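Local coordinates for N-alpha-acetyltransferase 38, NatC auxiliary subunit (Saccharomyces cerevisiae, PDB 6YGA), which serves as the small auxiliary subunit of the NatC complex, which associates with ribosomes and acetylates nascent protein N-termini that begin with methionine and a hydrophobic or amphipathic residue, at residues Glu20-Gly26 with Asp40-Met46; Thr13-Thr19 with Ser62-Ile68. All blocks are in the same frame, centred on the assembly; numbering follows the deposited sequence.

Contact 1: residues Glu20-Gly26 with Asp40-Met46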
loop_
_atom_site.group_PDB
_atom_site.type_symbol
_atom_site.label_atom_id
_atom_site.label_comp_id
_atom_site.label_asym_id
_atom_site.label_seq_id
_atom_site.Cartn_x
_atom_site.Cartn_y
_atom_site.Cartn_z
ATOM N N GLU C 20 20.965 22.306 -26.542
ATOM C CA GLU C 20 22.020 22.786 -25.666
ATOM C C GLU C 20 23.319 22.048 -25.988
ATOM O O GLU C 20 23.411 21.310 -26.975
ATOM C CB GLU C 20 21.603 22.616 -24.204
ATOM C CG GLU C 20 20.316 23.343 -23.835
ATOM C CD GLU C 20 19.829 23.004 -22.435
ATOM O OE1 GLU C 20 20.418 22.106 -21.797
ATOM O OE2 GLU C 20 18.855 23.634 -21.973
ATOM N N ASP C 21 24.343 22.238 -25.153
ATOM C CA ASP C 21 25.602 21.528 -25.342
ATOM C C ASP C 21 25.463 20.029 -25.117
ATOM O O ASP C 21 26.366 19.271 -25.485
ATOM C CB ASP C 21 26.672 22.086 -24.402
ATOM C CG ASP C 21 26.923 23.561 -24.620
ATOM O OD1 ASP C 21 26.213 24.168 -25.448
ATOM O OD2 ASP C 21 27.832 24.113 -23.964
ATOM N N ARG C 22 24.356 19.586 -24.529
ATOM C CA ARG C 22 24.171 18.175 -24.229
ATOM C C ARG C 22 23.997 17.357 -25.505
ATOM O O ARG C 22 23.467 17.832 -26.513
ATOM C CB ARG C 22 22.963 17.984 -23.310
ATOM C CG ARG C 22 21.685 18.626 -23.825
ATOM C CD ARG C 22 20.602 18.705 -22.751
ATOM N NE ARG C 22 20.139 17.395 -22.300
ATOM C CZ ARG C 22 19.015 17.205 -21.616
ATOM N NH1 ARG C 22 18.243 18.239 -21.316
ATOM N NH2 ARG C 22 18.659 15.985 -21.237
ATOM N N ILE C 23 24.451 16.107 -25.445
ATOM C CA ILE C 23 24.345 15.153 -26.543
ATOM C C ILE C 23 23.831 13.832 -25.985
ATOM O O ILE C 23 24.222 13.419 -24.886
ATOM C CB ILE C 23 25.701 14.967 -27.262
ATOM C CG1 ILE C 23 25.945 16.119 -28.241
ATOM C CG2 ILE C 23 25.783 13.613 -27.968
ATOM C CD1 ILE C 23 27.120 15.902 -29.170
ATOM N N LEU C 24 22.950 13.174 -26.735
ATOM C CA LEU C 24 22.359 11.904 -26.333
ATOM C C LEU C 24 22.836 10.788 -27.254
ATOM O O LEU C 24 22.798 10.928 -28.481
ATOM C CB LEU C 24 20.829 11.978 -26.351
ATOM C CG LEU C 24 20.198 13.053 -25.466
ATOM C CD1 LEU C 24 18.683 12.977 -25.533
ATOM C CD2 LEU C 24 20.682 12.908 -24.036
ATOM N N VAL C 25 23.280 9.684 -26.658
ATOM C CA VAL C 25 23.684 8.483 -27.381
ATOM C C VAL C 25 22.786 7.349 -26.909
ATOM O O VAL C 25 22.764 7.027 -25.714
ATOM C CB VAL C 25 25.165 8.144 -27.146
ATOM C CG1 VAL C 25 25.580 6.946 -27.985
ATOM C CG2 VAL C 25 26.042 9.347 -27.453
ATOM N N GLY C 26 22.044 6.749 -27.838
ATOM C CA GLY C 26 21.101 5.711 -27.471
ATOM C C GLY C 26 20.678 4.877 -28.657
ATOM O O GLY C 26 20.894 5.245 -29.817
ATOM N N ASP C 40 16.509 4.181 -26.207
ATOM C CA ASP C 40 16.758 3.357 -25.035
ATOM C C ASP C 40 18.247 3.343 -24.722
ATOM O O ASP C 40 19.090 3.552 -25.599
ATOM C CB ASP C 40 16.261 1.922 -25.247
ATOM C CG ASP C 40 15.960 1.203 -23.940
ATOM O OD1 ASP C 40 16.148 1.809 -22.863
ATOM O OD2 ASP C 40 15.524 0.032 -23.990
ATOM N N HIS C 41 18.558 3.078 -23.451
ATOM C CA HIS C 41 19.934 3.043 -22.954
ATOM C C HIS C 41 20.657 4.355 -23.258
ATOM O O HIS C 41 21.818 4.368 -23.671
ATOM C CB HIS C 41 20.696 1.843 -23.525
ATOM C CG HIS C 41 19.941 0.552 -23.435
ATOM N ND1 HIS C 41 19.587 -0.022 -22.232
ATOM C CD2 HIS C 41 19.471 -0.278 -24.397
ATOM C CE1 HIS C 41 18.931 -1.147 -22.457
ATOM N NE2 HIS C 41 18.848 -1.326 -23.763
ATOM N N VAL C 42 19.959 5.470 -23.045
ATOM C CA VAL C 42 20.480 6.777 -23.429
ATOM C C VAL C 42 21.622 7.175 -22.508
ATOM O O VAL C 42 21.530 7.045 -21.280
ATOM C CB VAL C 42 19.360 7.829 -23.406
ATOM C CG1 VAL C 42 19.939 9.235 -23.469
ATOM C CG2 VAL C 42 18.411 7.606 -24.559
ATOM N N GLU C 43 22.710 7.657 -23.101
ATOM C CA GLU C 43 23.808 8.276 -22.370
ATOM C C GLU C 43 23.815 9.765 -22.683
ATOM O O GLU C 43 23.899 10.154 -23.853
ATOM C CB GLU C 43 25.152 7.650 -22.738
ATOM C CG GLU C 43 26.336 8.299 -22.039
ATOM C CD GLU C 43 27.665 7.713 -22.472
ATOM O OE1 GLU C 43 27.700 6.994 -23.493
ATOM O OE2 GLU C 43 28.678 7.969 -21.789
ATOM N N GLU C 44 23.726 10.591 -21.642
ATOM C CA GLU C 44 23.742 12.042 -21.779
ATOM C C GLU C 44 25.159 12.549 -21.542
ATOM O O GLU C 44 25.693 12.420 -20.435
ATOM C CB GLU C 44 22.774 12.698 -20.797
ATOM C CG GLU C 44 22.548 14.183 -21.061
ATOM C CD GLU C 44 22.183 14.956 -19.808
ATOM O OE1 GLU C 44 22.763 14.669 -18.739
ATOM O OE2 GLU C 44 21.317 15.850 -19.891
ATOM N N ARG C 45 25.758 13.127 -22.576
ATOM C CA ARG C 45 27.114 13.658 -22.515
ATOM C C ARG C 45 27.058 15.182 -22.532
ATOM O O ARG C 45 26.509 15.775 -23.466
ATOM C CB ARG C 45 27.951 13.144 -23.685
ATOM C CG ARG C 45 28.221 11.648 -23.660
ATOM C CD ARG C 45 29.047 11.234 -24.866
ATOM N NE ARG C 45 29.228 9.789 -24.949
ATOM C CZ ARG C 45 29.754 9.165 -25.998
ATOM N NH1 ARG C 45 30.147 9.864 -27.055
ATOM N NH2 ARG C 45 29.883 7.845 -25.997
HETATM N N MSE C 46 27.622 15.809 -21.502
HETATM C CA MSE C 46 27.764 17.263 -21.465
HETATM C C MSE C 46 29.191 17.645 -21.100
HETATM O O MSE C 46 29.571 17.592 -19.929
HETATM C CB MSE C 46 26.790 17.895 -20.465
HETATM C CG MSE C 46 25.330 17.551 -20.704
HETATM SE SE MSE C 46 24.101 18.512 -19.525
HETATM C CE MSE C 46 23.936 20.193 -20.519
#

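Contact 2: residues Thr13-Thr19 with Ser62-Ile68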
loop_
_atom_site.group_PDB
_atom_site.type_symbol
_atom_site.label_atom_id
_atom_site.label_comp_id
_atom_site.label_asym_id
_atom_site.label_seq_id
_atom_site.Cartn_x
_atom_site.Cartn_y
_atom_site.Cartn_z
ATOM N N THR C 13 22.542 2.139 -32.468
ATOM C CA THR C 13 22.926 3.305 -31.685
ATOM C C THR C 13 22.969 4.554 -32.560
ATOM O O THR C 13 23.463 4.523 -33.691
ATOM C CB THR C 13 24.292 3.065 -31.036
ATOM O OG1 THR C 13 24.238 1.880 -30.233
ATOM C CG2 THR C 13 24.696 4.239 -30.162
ATOM N N LEU C 14 22.443 5.657 -32.030
ATOM C CA LEU C 14 22.409 6.931 -32.734
ATOM C C LEU C 14 22.973 8.032 -31.850
ATOM O O LEU C 14 22.914 7.958 -30.620
ATOM C CB LEU C 14 20.982 7.302 -33.167
ATOM C CG LEU C 14 20.310 6.371 -34.176
ATOM C CD1 LEU C 14 18.926 6.877 -34.551
ATOM C CD2 LEU C 14 21.183 6.219 -35.411
ATOM N N ILE C 15 23.517 9.059 -32.494
ATOM C CA ILE C 15 24.053 10.233 -31.817
ATOM C C ILE C 15 23.116 11.395 -32.110
ATOM O O ILE C 15 22.938 11.780 -33.273
ATOM C CB ILE C 15 25.488 10.547 -32.268
ATOM C CG1 ILE C 15 26.484 9.546 -31.670
ATOM C CG2 ILE C 15 25.871 11.965 -31.874
ATOM C CD1 ILE C 15 26.600 8.234 -32.426
ATOM N N VAL C 16 22.508 11.948 -31.063
ATOM C CA VAL C 16 21.511 13.004 -31.195
ATOM C C VAL C 16 21.964 14.173 -30.328
ATOM O O VAL C 16 21.817 14.139 -29.101
ATOM C CB VAL C 16 20.107 12.535 -30.798
ATOM C CG1 VAL C 16 19.114 13.685 -30.899
ATOM C CG2 VAL C 16 19.671 11.375 -31.677
ATOM N N SER C 17 22.517 15.204 -30.960
ATOM C CA SER C 17 22.846 16.435 -30.256
ATOM C C SER C 17 21.576 17.248 -30.047
ATOM O O SER C 17 20.785 17.427 -30.977
ATOM C CB SER C 17 23.873 17.248 -31.044
ATOM O OG SER C 17 24.164 18.470 -30.386
ATOM N N LEU C 18 21.376 17.730 -28.825
ATOM C CA LEU C 18 20.182 18.493 -28.499
ATOM C C LEU C 18 20.438 19.980 -28.738
ATOM O O LEU C 18 21.486 20.379 -29.253
ATOM C CB LEU C 18 19.749 18.213 -27.062
ATOM C CG LEU C 18 19.336 16.774 -26.757
ATOM C CD1 LEU C 18 18.697 16.685 -25.379
ATOM C CD2 LEU C 18 18.395 16.245 -27.828
ATOM N N THR C 19 19.470 20.820 -28.362
ATOM C CA THR C 19 19.612 22.256 -28.574
ATOM C C THR C 19 20.741 22.840 -27.737
ATOM O O THR C 19 21.417 23.778 -28.176
ATOM C CB THR C 19 18.296 22.970 -28.257
ATOM O OG1 THR C 19 17.897 22.671 -26.912
ATOM C CG2 THR C 19 17.203 22.526 -29.219
ATOM N N SER C 62 13.523 19.566 -30.287
ATOM C CA SER C 62 14.695 19.384 -29.442
ATOM C C SER C 62 15.898 18.820 -30.184
ATOM O O SER C 62 17.028 18.972 -29.707
ATOM C CB SER C 62 14.347 18.471 -28.267
ATOM O OG SER C 62 13.392 19.092 -27.423
ATOM N N VAL C 63 15.692 18.179 -31.328
ATOM C CA VAL C 63 16.765 17.480 -32.024
ATOM C C VAL C 63 17.509 18.465 -32.917
ATOM O O VAL C 63 16.926 19.048 -33.837
ATOM C CB VAL C 63 16.217 16.300 -32.838
ATOM C CG1 VAL C 63 17.295 15.716 -33.731
ATOM C CG2 VAL C 63 15.664 15.235 -31.903
ATOM N N LYS C 64 18.799 18.659 -32.635
ATOM C CA LYS C 64 19.641 19.457 -33.519
ATOM C C LYS C 64 20.104 18.639 -34.719
ATOM O O LYS C 64 20.012 19.096 -35.864
ATOM C CB LYS C 64 20.840 20.017 -32.749
ATOM C CG LYS C 64 22.087 20.227 -33.599
ATOM C CD LYS C 64 23.172 20.969 -32.833
ATOM C CE LYS C 64 24.506 20.916 -33.565
ATOM N NZ LYS C 64 25.100 19.550 -33.533
ATOM N N THR C 65 20.586 17.421 -34.479
ATOM C CA THR C 65 21.083 16.583 -35.559
ATOM C C THR C 65 21.033 15.121 -35.137
ATOM O O THR C 65 20.976 14.798 -33.948
ATOM C CB THR C 65 22.509 16.969 -35.959
ATOM O OG1 THR C 65 22.932 16.154 -37.058
ATOM C CG2 THR C 65 23.459 16.763 -34.790
ATOM N N ILE C 66 21.061 14.244 -36.136
ATOM C CA ILE C 66 21.073 12.800 -35.936
ATOM C C ILE C 66 22.269 12.233 -36.686
ATOM O O ILE C 66 22.432 12.487 -37.886
ATOM C CB ILE C 66 19.761 12.150 -36.416
ATOM C CG1 ILE C 66 18.567 12.742 -35.666
ATOM C CG2 ILE C 66 19.802 10.645 -36.214
ATOM C CD1 ILE C 66 17.228 12.243 -36.162
HETATM N N MSE C 67 23.107 11.479 -35.983
HETATM C CA MSE C 67 24.296 10.893 -36.595
HETATM C C MSE C 67 24.457 9.420 -36.232
HETATM O O MSE C 67 24.054 8.995 -35.152
HETATM C CB MSE C 67 25.543 11.674 -36.185
HETATM C CG MSE C 67 25.574 13.095 -36.713
HETATM SE SE MSE C 67 27.298 13.935 -36.396
HETATM C CE MSE C 67 26.918 15.683 -37.162
ATOM N N ILE C 68 25.039 8.643 -37.146
ATOM C CA ILE C 68 25.267 7.219 -36.936
ATOM C C ILE C 68 26.713 6.901 -37.292
ATOM O O ILE C 68 27.338 7.586 -38.110
ATOM C CB ILE C 68 24.287 6.346 -37.760
ATOM C CG1 ILE C 68 24.274 4.903 -37.246
ATOM C CG2 ILE C 68 24.650 6.367 -39.235
ATOM C CD1 ILE C 68 23.369 3.977 -38.038
#

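Contact 1: residues Glu20-Gly26 with Asp40-Met46
I23-G26 and V42-M46 run antiparallel, their axes 4.4 Å apart at closest approach and their directions 157° apart. I23 with R45 and V25 with E43 are hydrogen-bonded pairs, each joined by two reciprocal backbone bonds; the straightest of the four runs from R45 N to I23 O (2.8 Å). L24 with E44 is the non-hydrogen-bonded pair between them. On the L24/E44 face, R22 and E44 form a salt bridge. Bent at chi3 (-64°), the R22 chain brings its NH2 to 3.0 Å from E44 OE2. The carboxylate oxygen lies over a face of the guanidinium, and the two planes stand 75° apart, so this is no flat two-pronged pairing. R22 also forms a salt bridge with D63 of the Naa35 chain; E44 accepts a bond from S65 of that chain and pairs with R51 of its own strand 49-54. L24 CD2 packs against V42 CG1 (3.8 Å) and E44 CG, while M46 CG closes on R22 CB (3.5 Å). On the opposite face, V25 CG2 sits over the centre of the R45 guanidinium, 3.9 Å above its plane. R45 NH2 reaches E43 OE1 only in a long, weak bond (3.4 Å), E43 OE2 being hydrogen-bonded to S50 OG; the stronger partner of R45 is D17 of the Naa35 chain. This antiparallel pairing belongs to the curled sheet of an Sm/LSM fold, and its charged side chains help form the interface with Naa35.

Contact 2: residues Thr13-Thr19 with Ser62-Ile68
I15 and M67 carry the tight end of this contact, where T13-L18 and V63-I68 run antiparallel with axes 4.6 Å apart. Their reciprocal backbone bonds, I15 N to M67 O and M67 N to I15 O, are both 2.7 Å long. The side chains of this pair meet with I15 CB 4.1 Å from M67 CB. Beside them, L14 CD2 packs on I68 CG1 (3.8 Å), the I68 branch placed anti to its backbone N (chi1 -164°).

Toward S17 the ladder loosens: S17 N to T65 O is a weak bond, stretched to 3.4 Å and bent to 128° at the hydrogen. K64 N, not T65 N, donates to S17 O at 2.9 Å, and V16 CG1 touches V63 CG2 (3.9 Å). The K64 chain runs alongside S17, its CD 3.6 Å from S17 OG, while T19 CG2 rests near S62 O. K64 and T19 are exposed here, whereas S62 OG is held by N58 of the Naa35 chain and L18 packs on V57 of that chain.

Strand 23-32 borders T13-L18 through backbone bonds between L14 and G26 and between V16 and L24. At M67 and I68 the sheet continues into a strand of the Naa35 chain, and helix 70-76 packs L73 and L76 onto I68.

From the N terminus, the chain first lays down strand 13-18, turns through residues 19-22 and returns as strand 23-32. Contact 1 closes the shorter loop, bringing 40-46 back onto 20-26 with 13 residues between them. Contact 2 closes the longer one, with 42 intervening residues before 62-68 reaches 13-19, so contact 1 is nested inside it. The two centres lie about 8 Å apart and share a seam of side chains: V25 CG1 packs on T13 CG2 (3.6 Å), and I23 CG1 lies 3.6 Å from S17 OG. With the two contacts and this seam, the strands lie in the order 42-46, 23-32, 13-18, 63-69, joining early and late strands of the LSM domain.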